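Local structure of ABC transporter, ATP binding protein (1OXS) at residues L283-I288 / S334-L339; V256-L261 / L318-E323. The protein hydrolyses ATP to power glucose uptake, as the energy-coupling subunit of an archaeal ABC transporter. All blocks are in the same frame, centred on the assembly; numbering follows the deposited sequence.

Contact 1. Residues L283-I288 / S334-L339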
loop_
_atom_site.group_PDB
_atom_site.type_symbol
_atom_site.label_atom_id
_atom_site.label_comp_id
_atom_site.label_asym_id
_atom_site.label_seq_id
_atom_site.Cartn_x
_atom_site.Cartn_y
_atom_site.Cartn_z
ATOM N N LEU A 283 -21.611 13.108 -14.290
ATOM C CA LEU A 283 -21.931 14.300 -15.045
ATOM C C LEU A 283 -23.058 14.068 -16.052
ATOM O O LEU A 283 -23.240 12.990 -16.618
ATOM C CB LEU A 283 -20.722 14.780 -15.827
ATOM C CG LEU A 283 -19.455 14.937 -15.034
ATOM C CD1 LEU A 283 -18.223 15.297 -15.906
ATOM C CD2 LEU A 283 -19.590 15.936 -13.901
ATOM N N SER A 284 -23.861 15.104 -16.281
ATOM C CA SER A 284 -24.886 15.049 -17.322
ATOM C C SER A 284 -25.179 16.426 -17.918
ATOM O O SER A 284 -24.823 17.435 -17.368
ATOM C CB SER A 284 -26.177 14.519 -16.749
ATOM O OG SER A 284 -26.702 15.518 -15.867
ATOM N N LYS A 285 -25.903 16.475 -19.010
ATOM C CA LYS A 285 -26.243 17.756 -19.562
ATOM C C LYS A 285 -27.604 18.200 -19.113
ATOM O O LYS A 285 -27.939 19.373 -19.234
ATOM C CB LYS A 285 -26.162 17.730 -21.091
ATOM C CG LYS A 285 -24.771 17.665 -21.601
ATOM C CD LYS A 285 -24.079 18.995 -21.495
ATOM C CE LYS A 285 -24.613 20.017 -22.478
ATOM N NZ LYS A 285 -23.758 21.225 -22.409
ATOM N N ASP A 286 -28.431 17.274 -18.672
ATOM C CA ASP A 286 -29.770 17.571 -18.124
ATOM C C ASP A 286 -29.977 16.684 -16.918
ATOM O O ASP A 286 -29.132 15.807 -16.626
ATOM C CB ASP A 286 -30.863 17.319 -19.152
ATOM C CG ASP A 286 -32.186 18.081 -18.873
ATOM O OD1 ASP A 286 -32.499 18.533 -17.746
ATOM O OD2 ASP A 286 -33.020 18.258 -19.783
ATOM N N VAL A 287 -31.075 16.850 -16.198
ATOM C CA VAL A 287 -31.230 16.061 -15.016
ATOM C C VAL A 287 -31.404 14.575 -15.358
ATOM O O VAL A 287 -31.984 14.208 -16.374
ATOM C CB VAL A 287 -32.398 16.531 -14.165
ATOM C CG1 VAL A 287 -32.220 18.021 -13.737
ATOM C CG2 VAL A 287 -33.705 16.290 -14.866
ATOM N N ILE A 288 -30.884 13.737 -14.491
ATOM C CA ILE A 288 -31.037 12.281 -14.657
ATOM C C ILE A 288 -32.199 11.775 -13.831
ATOM O O ILE A 288 -32.753 12.499 -13.022
ATOM C CB ILE A 288 -29.744 11.512 -14.307
ATOM C CG1 ILE A 288 -29.470 11.533 -12.794
ATOM C CG2 ILE A 288 -28.609 12.069 -15.070
ATOM C CD1 ILE A 288 -28.204 10.905 -12.385
ATOM N N SER A 334 -14.683 19.649 -24.131
ATOM C CA SER A 334 -14.218 20.802 -23.389
ATOM C C SER A 334 -15.100 22.031 -23.607
ATOM O O SER A 334 -15.496 22.338 -24.742
ATOM C CB SER A 334 -12.770 21.095 -23.810
ATOM O OG SER A 334 -12.255 22.230 -23.148
ATOM N N GLY A 335 -15.396 22.767 -22.535
ATOM C CA GLY A 335 -16.226 23.952 -22.624
ATOM C C GLY A 335 -17.708 23.727 -22.380
ATOM O O GLY A 335 -18.478 24.684 -22.219
ATOM N N GLU A 336 -18.108 22.463 -22.386
ATOM C CA GLU A 336 -19.519 22.147 -22.209
ATOM C C GLU A 336 -19.954 22.412 -20.781
ATOM O O GLU A 336 -19.254 22.067 -19.836
ATOM C CB GLU A 336 -19.792 20.691 -22.549
ATOM C CG GLU A 336 -19.930 20.411 -24.042
ATOM C CD GLU A 336 -21.211 20.987 -24.635
ATOM O OE1 GLU A 336 -22.207 20.237 -24.794
ATOM O OE2 GLU A 336 -21.209 22.196 -24.941
ATOM N N GLU A 337 -21.159 22.949 -20.633
ATOM C CA GLU A 337 -21.715 23.089 -19.283
ATOM C C GLU A 337 -22.421 21.798 -18.935
ATOM O O GLU A 337 -23.193 21.259 -19.714
ATOM C CB GLU A 337 -22.660 24.269 -19.200
ATOM C CG GLU A 337 -21.917 25.590 -19.420
ATOM C CD GLU A 337 -22.754 26.829 -19.166
ATOM O OE1 GLU A 337 -22.398 27.905 -19.697
ATOM O OE2 GLU A 337 -23.755 26.741 -18.431
ATOM N N VAL A 338 -22.213 21.348 -17.712
ATOM C CA VAL A 338 -22.754 20.093 -17.267
ATOM C C VAL A 338 -23.358 20.245 -15.870
ATOM O O VAL A 338 -23.014 21.176 -15.155
ATOM C CB VAL A 338 -21.699 18.997 -17.170
ATOM C CG1 VAL A 338 -21.185 18.635 -18.587
ATOM C CG2 VAL A 338 -20.553 19.404 -16.259
ATOM N N LEU A 339 -24.234 19.312 -15.515
ATOM C CA LEU A 339 -24.703 19.162 -14.152
ATOM C C LEU A 339 -23.819 18.125 -13.492
ATOM O O LEU A 339 -23.372 17.164 -14.096
ATOM C CB LEU A 339 -26.142 18.679 -14.080
ATOM C CG LEU A 339 -27.112 19.547 -14.819
ATOM C CD1 LEU A 339 -28.538 19.045 -14.682
ATOM C CD2 LEU A 339 -27.014 21.001 -14.404
HETATM O O HOH W 1 -25.963 21.613 -19.410
#

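Contact 2. Residues V256-L261 / L318-E323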
loop_
_atom_site.group_PDB
_atom_site.type_symbol
_atom_site.label_atom_id
_atom_site.label_comp_id
_atom_site.label_asym_id
_atom_site.label_seq_id
_atom_site.Cartn_x
_atom_site.Cartn_y
_atom_site.Cartn_z
ATOM N N VAL A 256 -21.524 23.516 1.863
ATOM C CA VAL A 256 -20.210 24.020 1.532
ATOM C C VAL A 256 -20.241 24.485 0.078
ATOM O O VAL A 256 -20.484 23.716 -0.860
ATOM C CB VAL A 256 -19.127 22.934 1.714
ATOM C CG1 VAL A 256 -17.775 23.447 1.241
ATOM C CG2 VAL A 256 -19.006 22.511 3.145
ATOM N N VAL A 257 -19.989 25.772 -0.111
ATOM C CA VAL A 257 -20.082 26.386 -1.403
ATOM C C VAL A 257 -18.728 26.563 -2.090
ATOM O O VAL A 257 -17.775 27.118 -1.525
ATOM C CB VAL A 257 -20.722 27.791 -1.277
ATOM C CG1 VAL A 257 -20.655 28.517 -2.609
ATOM C CG2 VAL A 257 -22.176 27.684 -0.823
ATOM N N ILE A 258 -18.665 26.061 -3.321
ATOM C CA ILE A 258 -17.470 26.139 -4.142
ATOM C C ILE A 258 -17.942 26.586 -5.524
ATOM O O ILE A 258 -18.319 25.794 -6.392
ATOM C CB ILE A 258 -16.761 24.765 -4.197
ATOM C CG1 ILE A 258 -16.554 24.238 -2.783
ATOM C CG2 ILE A 258 -15.459 24.903 -5.021
ATOM C CD1 ILE A 258 -15.919 22.851 -2.680
ATOM N N GLY A 259 -17.967 27.901 -5.740
ATOM C CA GLY A 259 -18.502 28.440 -6.987
ATOM C C GLY A 259 -19.961 28.023 -7.150
ATOM O O GLY A 259 -20.778 28.184 -6.271
ATOM N N SER A 260 -20.259 27.463 -8.292
ATOM C CA SER A 260 -21.590 26.999 -8.606
ATOM C C SER A 260 -21.898 25.669 -7.964
ATOM O O SER A 260 -22.949 25.111 -8.220
ATOM C CB SER A 260 -21.716 26.856 -10.120
ATOM O OG SER A 260 -20.715 26.088 -10.693
ATOM N N LEU A 261 -20.976 25.103 -7.203
ATOM C CA LEU A 261 -21.294 23.856 -6.536
ATOM C C LEU A 261 -21.608 24.091 -5.061
ATOM O O LEU A 261 -21.061 24.997 -4.426
ATOM C CB LEU A 261 -20.163 22.854 -6.646
ATOM C CG LEU A 261 -19.745 22.416 -8.023
ATOM C CD1 LEU A 261 -18.693 21.315 -7.907
ATOM C CD2 LEU A 261 -20.967 21.906 -8.783
ATOM N N LEU A 318 -18.464 26.838 -12.131
ATOM C CA LEU A 318 -18.398 28.178 -12.672
ATOM C C LEU A 318 -17.918 29.076 -11.526
ATOM O O LEU A 318 -18.201 28.822 -10.355
ATOM C CB LEU A 318 -19.798 28.574 -13.137
ATOM C CG LEU A 318 -20.123 28.232 -14.600
ATOM C CD1 LEU A 318 -20.468 26.826 -14.900
ATOM C CD2 LEU A 318 -21.282 29.115 -15.049
ATOM N N ASP A 319 -17.138 30.104 -11.844
ATOM C CA ASP A 319 -16.637 31.023 -10.809
ATOM C C ASP A 319 -15.734 30.340 -9.782
ATOM O O ASP A 319 -15.758 30.692 -8.595
ATOM C CB ASP A 319 -17.785 31.744 -10.078
ATOM C CG ASP A 319 -17.315 32.949 -9.295
ATOM O OD1 ASP A 319 -16.616 33.806 -9.877
ATOM O OD2 ASP A 319 -17.601 33.125 -8.093
ATOM N N SER A 320 -14.955 29.362 -10.234
ATOM C CA SER A 320 -14.001 28.648 -9.366
ATOM C C SER A 320 -12.937 27.995 -10.235
ATOM O O SER A 320 -13.216 27.608 -11.378
ATOM C CB SER A 320 -14.691 27.563 -8.517
ATOM O OG SER A 320 -13.739 26.793 -7.787
ATOM N N GLU A 321 -11.713 27.862 -9.703
ATOM C CA GLU A 321 -10.686 27.110 -10.398
ATOM C C GLU A 321 -10.507 25.734 -9.779
ATOM O O GLU A 321 -9.620 24.985 -10.211
ATOM C CB GLU A 321 -9.367 27.859 -10.403
ATOM C CG GLU A 321 -9.446 29.070 -11.316
ATOM C CD GLU A 321 -8.107 29.709 -11.602
ATOM O OE1 GLU A 321 -7.450 30.154 -10.640
ATOM O OE2 GLU A 321 -7.721 29.781 -12.791
ATOM N N GLU A 322 -11.319 25.395 -8.775
ATOM C CA GLU A 322 -11.214 24.079 -8.166
ATOM C C GLU A 322 -11.590 23.014 -9.206
ATOM O O GLU A 322 -12.479 23.225 -10.020
ATOM C CB GLU A 322 -12.129 23.959 -6.948
ATOM C CG GLU A 322 -11.758 24.890 -5.802
ATOM C CD GLU A 322 -10.444 24.555 -5.120
ATOM O OE1 GLU A 322 -9.440 25.267 -5.326
ATOM O OE2 GLU A 322 -10.426 23.598 -4.333
ATOM N N GLU A 323 -10.937 21.868 -9.168
ATOM C CA GLU A 323 -11.219 20.827 -10.170
ATOM C C GLU A 323 -11.820 19.589 -9.592
ATOM O O GLU A 323 -11.529 19.213 -8.466
ATOM C CB GLU A 323 -9.924 20.388 -10.860
ATOM C CG GLU A 323 -9.237 21.444 -11.693
ATOM C CD GLU A 323 -7.891 20.995 -12.234
ATOM O OE1 GLU A 323 -7.401 19.888 -11.890
ATOM O OE2 GLU A 323 -7.326 21.739 -13.050
#

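Contact 1. Residues L283-I288 / S334-L339
The side chain of Lys285 lies over the backbone of Glu337 and reaches the carboxylate of Glu336; the two side chains cross at about a right angle. Its CB starts away from 334-339, but the chain bends back at chi2 and chi3 (-76° and -71°) and carries the ammonium group to two acceptors. NZ donates to Glu337 O at 2.8 Å, in the carbonyl plane and on a lone pair, and forms a salt bridge with Glu336 OE1 at 3.0 Å, weak as a hydrogen bond. A water that donates to Lys285 O and to Glu337 O makes a second link, so Glu337 O receives both the lysine and the water. Beside this grip, the edge strand 281-284 and strand 337-342 run antiparallel, with Ser284 and Leu339 as a hydrogen-bonded pair: Leu339 N lies 2.7 Å from Ser284 O, and Ser284 N 3.0 Å from Leu339 O. The side chains of this pair share one face of the sheet, where Leu339 CB comes to 3.7 Å from Ser284 OG. That hydroxyl donates to Asp286 O, 2.6 Å away, and so ties the strand end to the loop that follows. Val287 N is held in turn by Asp286 OD1, on the anti side of the carboxylate and tilted out of its plane. Leu339 CD1 lies against this loop, 3.6 Å from Asp286 C and 3.9 Å from Val287 CG1. Leu283, one residue before Ser284, touches Ile313 and Ile315 of strand 310-317. With the ion pair at the surface, solvent probably weakens its pull, and the bond to Glu337 O likely does much to hold the ammonium group in place.

Contact 2. Residues V256-L261 / L318-E323
Gly259 and Ser260, the middle residues of a type II' turn from Ile258 to Leu261, bring their backbone against Leu318 and Asp319, with Gly259 CA 5.0 Å from Asp319 CA. Ser260 N donates to Leu318 O at 3.2 Å, a bent bond (136° at the hydrogen) that lies in the carbonyl plane. Ser260 OG answers it by accepting from Leu318 N at 2.8 Å; with chi1 at 53° the hydroxyl sits between its own N and carbonyl carbon, facing the N-H of Leu318. The same oxygen is also hydrogen-bonded to Lys298 O. An alanine in place of Ser260 would probably leave Leu318 N and Lys298 O without this partner and weaken the hold of the turn on 318-323. Gly259 lies so close that a CB on it would clash with Leu318 O, and its positive phi suits the turn. Further along, Ile258 CG2 meets both Ser320 OG and Glu322 CG, each at 3.8 Å, its side chain crossing that of Glu322 at about a right angle. Ser320 OG, anti to its own N, turns back to accept from Glu322 N at 3.0 Å, forming an ST turn, while Glu322 OE2 reaches Glu248 N. The arrangement is that of a tight beta hairpin, strands 255-258 and 261-263 joined by a two-residue type II' turn, docked on the connection between two strands of a neighbouring sheet.

In the fold
Both contacts lie at the surface of the all-beta C-terminal part of the chain, away from the ATP site, their centres about 15 Å apart and their nearest atoms about 5 Å apart without touching. Contact 1 works inside one antiparallel sheet, at the end of its edge strand 281-284, where backbone pairing is supplemented by an ion pair and a water. Contact 2 bridges two sheets: the hairpin of one meets the loop linking strands 310-317 and 324-328 of the other, through neutral hydrogen bonds and the touch of Ile258 on Ser320 and Glu322. Strand 294-307 adjoins both, pairing with 337-342 in contact 1 and supplying Lys298, whose carbonyl binds Ser260 in contact 2 and whose side chain touches Glu337.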